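Putative O-acetylhomoserine (Thiol)-lyase (Campylobacter jejuni, PDB 4OC9) probably transfers the aminocarboxypropyl group of O-acetylhomoserine to a sulfur nucleophile, using pyridoxal 5'-phosphate as cofactor. Local coordinates at residues D[38-43]-D[47-52]; D[170-175]-D[196-201]; D[298-303]-D[316-321]; D[348-353]-D[376-381]. One frame throughout, in Å; residues are numbered along the deposited sequence.

Interaction 1 (D[38-43]-D[47-52])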
loop_
_atom_site.group_PDB
_atom_site.type_symbol
_atom_site.label_atom_id
_atom_site.label_comp_id
_atom_site.label_asym_id
_atom_site.label_seq_id
_atom_site.Cartn_x
_atom_site.Cartn_y
_atom_site.Cartn_z
ATOM N N LEU D 38 -12.544 19.347 -22.968
ATOM C CA LEU D 38 -13.261 18.302 -23.720
ATOM C C LEU D 38 -12.548 17.770 -24.968
ATOM O O LEU D 38 -12.616 16.576 -25.263
ATOM C CB LEU D 38 -14.689 18.717 -24.051
ATOM C CG LEU D 38 -15.578 17.509 -24.475
ATOM C CD1 LEU D 38 -15.841 16.895 -23.118
ATOM C CD2 LEU D 38 -16.928 17.783 -25.129
ATOM N N ASP D 39 -11.856 18.628 -25.701
ATOM C CA ASP D 39 -11.139 18.172 -26.906
ATOM C C ASP D 39 -10.114 17.131 -26.549
ATOM O O ASP D 39 -10.036 16.071 -27.187
ATOM C CB ASP D 39 -10.420 19.333 -27.616
ATOM C CG ASP D 39 -11.378 20.349 -28.236
ATOM O OD1 ASP D 39 -12.585 20.060 -28.364
ATOM O OD2 ASP D 39 -10.885 21.425 -28.626
ATOM N N GLN D 40 -9.307 17.457 -25.543
ATOM C CA GLN D 40 -8.265 16.563 -25.076
ATOM C C GLN D 40 -8.825 15.173 -24.775
ATOM O O GLN D 40 -8.246 14.157 -25.158
ATOM C CB GLN D 40 -7.661 17.094 -23.796
ATOM C CG GLN D 40 -6.464 16.285 -23.328
ATOM C CD GLN D 40 -5.883 16.812 -22.021
ATOM O OE1 GLN D 40 -6.558 16.875 -21.012
ATOM N NE2 GLN D 40 -4.594 17.091 -22.022
ATOM N N ALA D 41 -9.934 15.157 -24.041
ATOM C CA ALA D 41 -10.587 13.923 -23.659
ATOM C C ALA D 41 -10.966 13.115 -24.902
ATOM O O ALA D 41 -10.446 12.041 -25.139
ATOM C CB ALA D 41 -11.801 14.226 -22.807
ATOM N N ALA D 42 -11.849 13.677 -25.711
ATOM C CA ALA D 42 -12.300 13.028 -26.943
ATOM C C ALA D 42 -11.114 12.599 -27.803
ATOM O O ALA D 42 -11.108 11.511 -28.363
ATOM C CB ALA D 42 -13.233 13.954 -27.736
ATOM N N ALA D 43 -10.112 13.451 -27.908
ATOM C CA ALA D 43 -8.959 13.112 -28.700
ATOM C C ALA D 43 -8.298 11.840 -28.167
ATOM O O ALA D 43 -7.811 11.022 -28.950
ATOM C CB ALA D 43 -7.980 14.272 -28.746
ATOM N N LEU D 47 -7.743 7.803 -30.004
ATOM C CA LEU D 47 -6.362 7.437 -30.325
ATOM C C LEU D 47 -5.624 8.524 -31.113
ATOM O O LEU D 47 -4.537 8.279 -31.610
ATOM C CB LEU D 47 -6.210 6.063 -31.008
ATOM C CG LEU D 47 -6.644 4.831 -30.219
ATOM C CD1 LEU D 47 -8.156 4.762 -30.002
ATOM C CD2 LEU D 47 -6.194 3.610 -31.000
ATOM N N GLN D 48 -6.206 9.717 -31.214
ATOM C CA GLN D 48 -5.515 10.790 -31.913
ATOM C C GLN D 48 -4.395 11.263 -30.993
ATOM O O GLN D 48 -3.260 11.383 -31.424
ATOM C CB GLN D 48 -6.444 11.907 -32.358
ATOM C CG GLN D 48 -7.426 11.440 -33.419
ATOM C CD GLN D 48 -8.298 12.554 -33.949
ATOM O OE1 GLN D 48 -8.125 13.717 -33.586
ATOM N NE2 GLN D 48 -9.229 12.208 -34.833
ATOM N N GLU D 49 -4.692 11.459 -29.713
ATOM C CA GLU D 49 -3.662 11.884 -28.763
ATOM C C GLU D 49 -3.422 10.799 -27.717
ATOM O O GLU D 49 -4.370 10.212 -27.205
ATOM C CB GLU D 49 -4.038 13.160 -27.966
ATOM C CG GLU D 49 -4.399 14.467 -28.680
ATOM C CD GLU D 49 -4.749 15.597 -27.680
ATOM O OE1 GLU D 49 -5.182 16.717 -28.081
ATOM O OE2 GLU D 49 -4.591 15.363 -26.461
ATOM N N LEU D 50 -2.165 10.495 -27.425
ATOM C CA LEU D 50 -1.879 9.501 -26.371
ATOM C C LEU D 50 -1.864 10.138 -24.989
ATOM O O LEU D 50 -1.473 11.290 -24.843
ATOM C CB LEU D 50 -0.626 8.675 -26.574
ATOM C CG LEU D 50 -1.145 7.614 -27.566
ATOM C CD1 LEU D 50 -0.997 8.203 -28.951
ATOM C CD2 LEU D 50 -0.429 6.279 -27.505
ATOM N N GLY D 51 -2.310 9.399 -23.984
ATOM C CA GLY D 51 -2.345 9.947 -22.637
ATOM C C GLY D 51 -3.252 9.197 -21.684
ATOM O O GLY D 51 -3.921 8.225 -22.051
ATOM N N ASN D 52 -3.287 9.691 -20.455
ATOM C CA ASN D 52 -4.096 9.086 -19.403
ATOM C C ASN D 52 -5.567 9.223 -19.626
ATOM O O ASN D 52 -6.064 10.299 -19.983
ATOM C CB ASN D 52 -3.777 9.719 -18.062
ATOM C CG ASN D 52 -2.335 9.535 -17.668
ATOM O OD1 ASN D 52 -1.648 8.666 -18.193
ATOM N ND2 ASN D 52 -1.883 10.333 -16.710
#

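Interaction 2 (D[170-175]-D[196-201])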
loop_
_atom_site.group_PDB
_atom_site.type_symbol
_atom_site.label_atom_id
_atom_site.label_comp_id
_atom_site.label_asym_id
_atom_site.label_seq_id
_atom_site.Cartn_x
_atom_site.Cartn_y
_atom_site.Cartn_z
ATOM N N ILE D 170 12.542 -21.078 -38.130
ATOM C CA ILE D 170 11.272 -21.641 -38.517
ATOM C C ILE D 170 10.162 -20.612 -38.466
ATOM O O ILE D 170 9.332 -20.537 -39.386
ATOM C CB ILE D 170 10.902 -22.824 -37.595
ATOM C CG1 ILE D 170 11.933 -23.974 -37.781
ATOM C CG2 ILE D 170 9.506 -23.325 -37.917
ATOM C CD1 ILE D 170 11.735 -25.174 -36.876
ATOM N N ALA D 171 10.137 -19.834 -37.393
ATOM C CA ALA D 171 9.117 -18.814 -37.214
ATOM C C ALA D 171 9.220 -17.725 -38.266
ATOM O O ALA D 171 8.212 -17.337 -38.839
ATOM C CB ALA D 171 9.223 -18.207 -35.834
ATOM N N LYS D 172 10.427 -17.249 -38.529
ATOM C CA LYS D 172 10.609 -16.205 -39.528
ATOM C C LYS D 172 10.261 -16.676 -40.938
ATOM O O LYS D 172 9.714 -15.917 -41.742
ATOM C CB LYS D 172 11.990 -15.490 -39.438
ATOM C CG LYS D 172 12.074 -14.631 -38.168
ATOM C CD LYS D 172 13.258 -13.660 -38.161
ATOM C CE LYS D 172 13.410 -12.861 -36.878
ATOM N NZ LYS D 172 12.235 -12.165 -36.287
ATOM N N LYS D 173 10.532 -17.942 -41.219
ATOM C CA LYS D 173 10.265 -18.490 -42.516
ATOM C C LYS D 173 8.762 -18.413 -42.824
ATOM O O LYS D 173 8.369 -17.913 -43.868
ATOM C CB LYS D 173 10.730 -19.941 -42.579
ATOM C CG LYS D 173 10.685 -20.521 -43.980
ATOM C CD LYS D 173 11.042 -21.990 -44.014
ATOM C CE LYS D 173 9.971 -22.842 -43.340
ATOM N NZ LYS D 173 10.376 -24.268 -43.435
ATOM N N HIS D 174 7.938 -18.908 -41.907
ATOM C CA HIS D 174 6.491 -18.904 -42.086
ATOM C C HIS D 174 5.827 -17.584 -41.736
ATOM O O HIS D 174 4.600 -17.477 -41.830
ATOM C CB HIS D 174 5.831 -19.985 -41.219
ATOM C CG HIS D 174 6.279 -21.380 -41.520
ATOM N ND1 HIS D 174 5.652 -22.181 -42.457
ATOM C CD2 HIS D 174 7.274 -22.129 -40.994
ATOM C CE1 HIS D 174 6.250 -23.359 -42.500
ATOM N NE2 HIS D 174 7.236 -23.354 -41.619
ATOM N N LYS D 175 6.597 -16.592 -41.300
ATOM C CA LYS D 175 6.036 -15.272 -40.935
ATOM C C LYS D 175 5.080 -15.380 -39.733
ATOM O O LYS D 175 4.004 -14.778 -39.706
ATOM C CB LYS D 175 5.333 -14.666 -42.144
ATOM C CG LYS D 175 6.286 -14.565 -43.299
ATOM C CD LYS D 175 7.114 -13.305 -43.293
ATOM C CE LYS D 175 6.206 -12.176 -43.760
ATOM N NZ LYS D 175 6.900 -10.861 -43.755
ATOM N N GLY D 196 16.069 -13.046 -32.188
ATOM C CA GLY D 196 14.913 -13.035 -33.082
ATOM C C GLY D 196 13.509 -13.197 -32.515
ATOM O O GLY D 196 12.543 -13.247 -33.279
ATOM N N VAL D 197 13.379 -13.282 -31.195
ATOM C CA VAL D 197 12.044 -13.418 -30.614
ATOM C C VAL D 197 11.257 -12.126 -30.878
ATOM O O VAL D 197 11.812 -11.042 -30.874
ATOM C CB VAL D 197 12.089 -13.776 -29.119
ATOM C CG1 VAL D 197 10.731 -13.605 -28.452
ATOM C CG2 VAL D 197 12.612 -15.186 -28.942
ATOM N N ASP D 198 9.971 -12.294 -31.137
ATOM C CA ASP D 198 9.073 -11.196 -31.409
ATOM C C ASP D 198 8.430 -10.622 -30.162
ATOM O O ASP D 198 8.398 -9.395 -29.957
ATOM C CB ASP D 198 7.974 -11.717 -32.355
ATOM C CG ASP D 198 8.536 -12.185 -33.715
ATOM O OD1 ASP D 198 9.326 -11.419 -34.335
ATOM O OD2 ASP D 198 8.117 -13.273 -34.200
ATOM N N VAL D 199 7.902 -11.515 -29.335
ATOM C CA VAL D 199 7.229 -11.149 -28.110
ATOM C C VAL D 199 7.712 -11.936 -26.901
ATOM O O VAL D 199 7.834 -13.136 -26.935
ATOM C CB VAL D 199 5.699 -11.377 -28.233
ATOM C CG1 VAL D 199 4.975 -11.114 -26.915
ATOM C CG2 VAL D 199 5.127 -10.489 -29.318
ATOM N N ILE D 200 7.984 -11.215 -25.822
ATOM C CA ILE D 200 8.426 -11.815 -24.570
ATOM C C ILE D 200 7.379 -11.652 -23.472
ATOM O O ILE D 200 6.801 -10.566 -23.311
ATOM C CB ILE D 200 9.715 -11.172 -24.058
ATOM C CG1 ILE D 200 10.899 -11.631 -24.895
ATOM C CG2 ILE D 200 9.969 -11.591 -22.625
ATOM C CD1 ILE D 200 12.195 -10.955 -24.538
ATOM N N VAL D 201 7.078 -12.739 -22.776
ATOM C CA VAL D 201 6.142 -12.656 -21.655
ATOM C C VAL D 201 6.892 -12.988 -20.372
ATOM O O VAL D 201 7.867 -13.749 -20.374
ATOM C CB VAL D 201 4.894 -13.527 -21.756
ATOM C CG1 VAL D 201 3.976 -13.003 -22.825
ATOM C CG2 VAL D 201 5.257 -14.994 -21.968
#

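Interaction 3 (D[298-303]-D[316-321])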
loop_
_atom_site.group_PDB
_atom_site.type_symbol
_atom_site.label_atom_id
_atom_site.label_comp_id
_atom_site.label_asym_id
_atom_site.label_seq_id
_atom_site.Cartn_x
_atom_site.Cartn_y
_atom_site.Cartn_z
ATOM N N GLN D 298 24.284 -18.318 -7.866
ATOM C CA GLN D 298 25.430 -18.853 -7.138
ATOM C C GLN D 298 24.946 -19.919 -6.121
ATOM O O GLN D 298 25.544 -20.992 -6.022
ATOM C CB GLN D 298 26.173 -17.722 -6.418
ATOM C CG GLN D 298 26.824 -16.723 -7.363
ATOM C CD GLN D 298 27.287 -15.432 -6.669
ATOM O OE1 GLN D 298 26.695 -14.991 -5.675
ATOM N NE2 GLN D 298 28.293 -14.783 -7.243
ATOM N N ASN D 299 23.900 -19.605 -5.352
ATOM C CA ASN D 299 23.380 -20.574 -4.408
ATOM C C ASN D 299 22.878 -21.830 -5.098
ATOM O O ASN D 299 23.166 -22.936 -4.659
ATOM C CB ASN D 299 22.244 -20.020 -3.571
ATOM C CG ASN D 299 22.705 -19.078 -2.471
ATOM O OD1 ASN D 299 23.872 -19.014 -2.150
ATOM N ND2 ASN D 299 21.755 -18.388 -1.848
ATOM N N ALA D 300 22.131 -21.668 -6.185
ATOM C CA ALA D 300 21.598 -22.817 -6.895
ATOM C C ALA D 300 22.676 -23.762 -7.350
ATOM O O ALA D 300 22.533 -24.995 -7.260
ATOM C CB ALA D 300 20.770 -22.373 -8.088
ATOM N N GLU D 301 23.766 -23.193 -7.853
ATOM C CA GLU D 301 24.877 -24.002 -8.343
ATOM C C GLU D 301 25.500 -24.835 -7.236
ATOM O O GLU D 301 25.747 -26.017 -7.440
ATOM C CB GLU D 301 25.896 -23.145 -9.045
ATOM C CG GLU D 301 26.965 -23.950 -9.754
ATOM C CD GLU D 301 27.720 -23.002 -10.748
ATOM O OE1 GLU D 301 28.936 -23.101 -11.117
ATOM O OE2 GLU D 301 26.996 -22.082 -11.221
ATOM N N LYS D 302 25.709 -24.239 -6.069
ATOM C CA LYS D 302 26.278 -24.967 -4.935
ATOM C C LYS D 302 25.356 -26.068 -4.451
ATOM O O LYS D 302 25.811 -27.185 -4.181
ATOM C CB LYS D 302 26.584 -24.057 -3.835
ATOM C CG LYS D 302 27.678 -23.081 -4.199
ATOM C CD LYS D 302 27.860 -22.051 -3.098
ATOM C CE LYS D 302 28.927 -21.043 -3.473
ATOM N NZ LYS D 302 28.989 -20.003 -2.418
ATOM N N VAL D 303 24.064 -25.787 -4.410
ATOM C CA VAL D 303 23.084 -26.779 -4.010
ATOM C C VAL D 303 23.073 -27.888 -5.079
ATOM O O VAL D 303 23.008 -29.075 -4.756
ATOM C CB VAL D 303 21.669 -26.172 -3.861
ATOM C CG1 VAL D 303 20.606 -27.236 -3.659
ATOM C CG2 VAL D 303 21.642 -25.181 -2.718
ATOM N N VAL D 316 20.028 -34.984 -11.028
ATOM C CA VAL D 316 19.871 -33.580 -10.821
ATOM C C VAL D 316 19.750 -32.842 -12.124
ATOM O O VAL D 316 20.560 -33.010 -13.005
ATOM C CB VAL D 316 21.080 -32.967 -10.066
ATOM C CG1 VAL D 316 20.899 -31.454 -9.875
ATOM C CG2 VAL D 316 21.256 -33.632 -8.704
ATOM N N ASN D 317 18.786 -31.935 -12.196
ATOM C CA ASN D 317 18.568 -31.122 -13.399
ATOM C C ASN D 317 18.934 -29.681 -13.203
ATOM O O ASN D 317 18.166 -28.932 -12.579
ATOM C CB ASN D 317 17.145 -31.063 -13.820
ATOM C CG ASN D 317 16.681 -32.256 -14.546
ATOM O OD1 ASN D 317 17.453 -33.044 -15.099
ATOM N ND2 ASN D 317 15.391 -32.318 -14.691
ATOM N N TYR D 318 20.103 -29.287 -13.676
ATOM C CA TYR D 318 20.540 -27.889 -13.557
ATOM C C TYR D 318 21.582 -27.697 -14.677
ATOM O O TYR D 318 22.511 -28.456 -14.803
ATOM C CB TYR D 318 21.012 -27.533 -12.138
ATOM C CG TYR D 318 21.199 -26.071 -11.922
ATOM C CD1 TYR D 318 20.111 -25.239 -11.735
ATOM C CD2 TYR D 318 22.457 -25.521 -11.837
ATOM C CE1 TYR D 318 20.274 -23.889 -11.525
ATOM C CE2 TYR D 318 22.636 -24.164 -11.631
ATOM C CZ TYR D 318 21.529 -23.348 -11.477
ATOM O OH TYR D 318 21.734 -21.982 -11.266
ATOM N N PRO D 319 21.415 -26.666 -15.494
ATOM C CA PRO D 319 22.282 -26.427 -16.643
ATOM C C PRO D 319 23.777 -26.231 -16.445
ATOM O O PRO D 319 24.519 -26.460 -17.378
ATOM C CB PRO D 319 21.670 -25.159 -17.274
ATOM C CG PRO D 319 20.344 -24.975 -16.626
ATOM C CD PRO D 319 20.530 -25.511 -15.246
ATOM N N THR D 320 24.223 -25.831 -15.257
ATOM C CA THR D 320 25.632 -25.637 -15.038
ATOM C C THR D 320 26.353 -26.986 -14.917
ATOM O O THR D 320 27.584 -27.038 -15.021
ATOM C CB THR D 320 25.921 -24.824 -13.773
ATOM O OG1 THR D 320 25.492 -25.555 -12.618
ATOM C CG2 THR D 320 25.269 -23.497 -13.832
ATOM N N LEU D 321 25.613 -28.070 -14.665
ATOM C CA LEU D 321 26.226 -29.387 -14.548
ATOM C C LEU D 321 26.655 -29.851 -15.953
ATOM O O LEU D 321 25.823 -29.992 -16.843
ATOM C CB LEU D 321 25.262 -30.377 -13.901
ATOM C CG LEU D 321 24.880 -30.115 -12.448
ATOM C CD1 LEU D 321 23.801 -31.075 -11.957
ATOM C CD2 LEU D 321 26.091 -30.194 -11.560
HETATM O O HOH W 1 24.139 -20.840 -11.972
#

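Interaction 4 (D[348-353]-D[376-381])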
loop_
_atom_site.group_PDB
_atom_site.type_symbol
_atom_site.label_atom_id
_atom_site.label_comp_id
_atom_site.label_asym_id
_atom_site.label_seq_id
_atom_site.Cartn_x
_atom_site.Cartn_y
_atom_site.Cartn_z
ATOM N N LYS D 348 15.018 -41.034 -4.130
ATOM C CA LYS D 348 15.092 -42.497 -4.319
ATOM C C LYS D 348 13.791 -43.010 -4.904
ATOM O O LYS D 348 13.798 -43.786 -5.847
ATOM C CB LYS D 348 15.439 -43.231 -3.012
ATOM C CG LYS D 348 16.848 -42.880 -2.482
ATOM C CD LYS D 348 17.255 -43.570 -1.178
ATOM C CE LYS D 348 16.367 -43.199 -0.003
ATOM N NZ LYS D 348 16.843 -43.774 1.286
ATOM N N ASP D 349 12.682 -42.517 -4.354
ATOM C CA ASP D 349 11.335 -42.887 -4.781
ATOM C C ASP D 349 10.300 -41.920 -4.197
ATOM O O ASP D 349 10.647 -40.960 -3.492
ATOM C CB ASP D 349 11.053 -44.321 -4.343
ATOM C CG ASP D 349 11.214 -44.510 -2.861
ATOM O OD1 ASP D 349 11.150 -43.511 -2.105
ATOM O OD2 ASP D 349 11.423 -45.669 -2.443
ATOM N N TYR D 350 9.035 -42.168 -4.512
ATOM C CA TYR D 350 7.940 -41.350 -4.032
ATOM C C TYR D 350 7.980 -41.128 -2.518
ATOM O O TYR D 350 7.893 -39.988 -2.047
ATOM C CB TYR D 350 6.573 -41.933 -4.482
ATOM C CG TYR D 350 5.435 -41.173 -3.865
ATOM C CD1 TYR D 350 5.059 -39.939 -4.365
ATOM C CD2 TYR D 350 4.791 -41.650 -2.729
ATOM C CE1 TYR D 350 4.081 -39.181 -3.748
ATOM C CE2 TYR D 350 3.785 -40.917 -2.114
ATOM C CZ TYR D 350 3.430 -39.679 -2.624
ATOM O OH TYR D 350 2.433 -38.939 -2.009
ATOM N N GLU D 351 8.121 -42.193 -1.738
ATOM C CA GLU D 351 8.155 -42.054 -0.270
ATOM C C GLU D 351 9.290 -41.187 0.238
ATOM O O GLU D 351 9.139 -40.489 1.239
ATOM C CB GLU D 351 8.158 -43.423 0.419
ATOM C CG GLU D 351 6.851 -44.225 0.278
ATOM C CD GLU D 351 5.658 -43.615 1.044
ATOM O OE1 GLU D 351 5.872 -42.917 2.055
ATOM O OE2 GLU D 351 4.494 -43.901 0.673
ATOM N N HIS D 352 10.421 -41.215 -0.464
ATOM C CA HIS D 352 11.585 -40.424 -0.079
ATOM C C HIS D 352 11.341 -38.956 -0.415
ATOM O O HIS D 352 11.598 -38.080 0.402
ATOM C CB HIS D 352 12.856 -41.000 -0.708
ATOM C CG HIS D 352 14.131 -40.315 -0.284
ATOM N ND1 HIS D 352 15.051 -39.809 -1.182
ATOM C CD2 HIS D 352 14.594 -39.977 0.946
ATOM C CE1 HIS D 352 16.066 -39.277 -0.527
ATOM N NE2 HIS D 352 15.804 -39.344 0.767
ATOM N N ALA D 353 10.767 -38.708 -1.582
ATOM C CA ALA D 353 10.443 -37.338 -2.023
ATOM C C ALA D 353 9.480 -36.631 -1.060
ATOM O O ALA D 353 9.569 -35.432 -0.810
ATOM C CB ALA D 353 9.827 -37.366 -3.395
ATOM N N ILE D 376 10.126 -25.370 -1.772
ATOM C CA ILE D 376 10.143 -26.760 -2.230
ATOM C C ILE D 376 8.763 -27.272 -2.530
ATOM O O ILE D 376 7.812 -26.861 -1.903
ATOM C CB ILE D 376 10.835 -27.661 -1.181
ATOM C CG1 ILE D 376 10.887 -29.118 -1.663
ATOM C CG2 ILE D 376 10.139 -27.589 0.163
ATOM C CD1 ILE D 376 11.761 -30.047 -0.829
ATOM N N ILE D 377 8.680 -28.164 -3.496
ATOM C CA ILE D 377 7.438 -28.785 -3.905
ATOM C C ILE D 377 7.644 -30.083 -4.696
ATOM O O ILE D 377 8.708 -30.319 -5.235
ATOM C CB ILE D 377 6.640 -27.858 -4.798
ATOM C CG1 ILE D 377 5.149 -28.302 -4.644
ATOM C CG2 ILE D 377 7.328 -27.806 -6.204
ATOM C CD1 ILE D 377 4.222 -27.142 -4.785
ATOM N N HIS D 378 6.609 -30.926 -4.712
ATOM C CA HIS D 378 6.572 -32.219 -5.436
ATOM C C HIS D 378 5.566 -32.071 -6.595
ATOM O O HIS D 378 4.376 -32.325 -6.404
ATOM C CB HIS D 378 6.070 -33.312 -4.507
ATOM C CG HIS D 378 6.009 -34.659 -5.148
ATOM N ND1 HIS D 378 4.977 -35.048 -5.973
ATOM C CD2 HIS D 378 6.840 -35.728 -5.046
ATOM C CE1 HIS D 378 5.182 -36.292 -6.369
ATOM N NE2 HIS D 378 6.311 -36.726 -5.827
ATOM N N PRO D 379 6.030 -31.676 -7.791
ATOM C CA PRO D 379 5.202 -31.436 -9.000
ATOM C C PRO D 379 4.124 -32.418 -9.449
ATOM O O PRO D 379 3.023 -31.995 -9.834
ATOM C CB PRO D 379 6.243 -31.321 -10.118
ATOM C CG PRO D 379 7.443 -30.810 -9.428
ATOM C CD PRO D 379 7.457 -31.490 -8.087
ATOM N N ALA D 380 4.414 -33.704 -9.467
ATOM C CA ALA D 380 3.393 -34.654 -9.915
ATOM C C ALA D 380 2.009 -34.461 -9.236
ATOM O O ALA D 380 0.999 -34.330 -9.924
ATOM C CB ALA D 380 3.892 -36.080 -9.729
ATOM N N SER D 381 1.987 -34.392 -7.899
ATOM C CA SER D 381 0.742 -34.231 -7.129
ATOM C C SER D 381 0.368 -32.768 -6.852
ATOM O O SER D 381 -0.529 -32.463 -6.025
ATOM C CB SER D 381 0.940 -34.899 -5.759
ATOM O OG SER D 381 1.936 -34.230 -4.970
#

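Interaction 1 (D[38-43]-D[47-52])
Ala43 and Glu49 meet through both backbone and side chain. Glu49 N donates to Ala43 O over 3.2 Å in a nearly straight bond (173°). The same oxygen takes a weaker bond from Gln48 N at 3.1 Å, so two successive amides of the loop converge on one carbonyl of the last helical turn. Beside this grip the Ala43 methyl points into the loop and touches the Glu49 chain, CB to CG 3.6 Å and CB to CD 3.7 Å. Glu49 has CG anti to its own carbonyl carbon (chi1 -57°) and stays extended beyond it, which lays the chain back over the helix end; its OE2 comes 3.8 Å from Gln40 CG, the two side chains crossing at about a right angle. The Gln40 amide itself turns back to Glu36, with OE1 bonded to Glu36 N.

What brings the loop round is Leu47, whose positive phi makes it the C-prime residue of a Schellman motif closing helix 38-45. Leu47 N bonds to Arg44 O, and the weak Gln48 N to Ala43 O bond is the second, longer-range bond of the motif. Farther out, Leu38 N bonds to Asp358 OD1 of a second subunit, and Asn52 ND2 to Gln20 OE1 of a third. Across the contact, the hydrogen bonds are made by backbone atoms, while the Glu49 carboxylate contributes van der Waals contacts to this exposed helix end.

Interaction 2 (D[170-175]-D[196-201])
Lys172 reaches from its helix to the loop of Gly196 and Asp198 with the far end of its chain. At CB the chain sets off obliquely to the loop, and CG stands anti to the carbonyl carbon (chi1 -70°). CG and CD carry on in an extended run without close contact to residues 196-201, spanning the gap. CE is the first atom to arrive: it comes 3.7 Å from Gly196 O and 4.1 Å from Gly196 CA, against a residue that has no side chain to hold it off. The chain then bends at its last torsion (chi4 -49°) and brings NZ within reach of two oxygens.

Helix 164-174 is the crossover of a beta-alpha-beta unit joining the parallel neighbours 146-152 and 177-181, and strand 199-203 lies on the other side of 177-181. With strand order 1-7-6-5-4-2-3, this is the seven-stranded sheet of the large domain of fold type I pyridoxal phosphate enzymes. The loop met by Lys172 leads directly into strand 199-203, which runs on toward Lys206, predicted to be the cofactor-bearing lysine.

At the tip, NZ donates to Gly196 O over 3.2 Å, tilted 17° from the carbonyl plane. It also forms a rather long salt bridge with Asp198, NZ to OD1 3.6 Å. That carboxylate is chiefly held elsewhere: OD2 accepts from Ser178 N at the start of strand 177-181, and OD1 is shared with Arg222 NE, so Lys172, an exposed residue, adds a second positive charge to OD1.

Interaction 3 (D[298-303]-D[316-321])
The helical turn carrying Ala300 and Glu301 faces a type I beta turn, Tyr318 to Leu321, whose closest CA approach is 6.9 Å, from Thr320 CA to Glu301 CA. Tyr318 leaves the backbone with CG anti to N (chi1 -168°), which sends its ring to the helix. There the Ala300 methyl lies over the CZ-OH end, CB to CZ 3.6 Å and CB to OH 3.3 Å; Ala300 O stands over the same face, and Pro319 CD lies against the other face, offset toward the rim. Glu301 CA lies obliquely to the ring, 4.0 Å from Tyr318 CE2.

The turn follows strand 315-317, an outermost strand of the five-stranded C-terminal sheet, so the contact fastens that sheet margin to the long helix 276-309 leading into it.

Beside the ring, Glu301 and Thr320 pass each other at a slant: Glu301 OE2 touches the methyl CG2 of Thr320 at 3.4 Å, and Glu301 CG lies 3.6 Å from Thr320 OG1. One water ties the two segments together, donating to Tyr318 OH (2.8 Å) and to Glu301 OE2 (3.2 Å). The buried hydroxyl is also hydrogen-bonded to Ser340 O, which together with the water fixes its position.

Interaction 4 (D[348-353]-D[376-381])
Tyr350 and His378 form an offset edge-to-face aromatic pair. The ring planes stand at 88° and the centroids are 5.5 Å apart, with the CD1-CE1 side of Tyr350 directed to the face of the imidazole; Tyr350 CD1 lies 3.7 Å from His378 NE2. In both residues CG is anti to the backbone N (chi1 174° for Tyr350), which carries each ring across the gap between helix 350-359 and the end of strand 375-377. Lys399 adds a cation-pi contact to the Tyr350 ring.

Aliphatic contact comes from Ala353, one turn further along the helix, which points its methyl at the rim of the imidazole, CB to His378 CD2 3.8 Å and in the ring plane.

Hydrogen bonds hold His378 directly, and the helix start that carries Tyr350. His378 NE2 bonds to Lys399 O, and ND1 makes a weak bond with Ser381 OG at 3.3 Å. Asp349 is the N-cap, its OD1 accepting from His352 N at 2.9 Å. Lys348 N donates almost straight to His352 ND1 (3.2 Å), while Lys348 CE sits over the centre of that ring, so bonds from His352 back to Lys348 and Asp349 span Tyr350 and secure the first turn.

The contact joins the start of helix 350-359 to the loop leaving strand 375-377, next to where Ala353 packs on Ile402 of the sheet; Leu38 of a second subunit packs against His378. Because Lys399 O can only accept, NE2 should carry a proton; that bond, with the weak one at ND1, probably limits rotation of the buried imidazole and keeps a face turned to Tyr350.

Interactions 3 and 4 belong to the same C-terminal sheet; their centres are 19 Å apart and their nearest atoms about 10 Å. Interaction 2 lies in the large domain, with its centre 30 Å from that of interaction 3, and is the one nearest in sequence to Lys206. Interaction 1 is remote within the chain, its centre 56 Å from that of interaction 4, yet the assembly brings these two sites together: Ala42 of one subunit packs on Ser381 of the other, and Leu38 on His378. Contacts far apart in one chain thus become neighbours across a subunit interface.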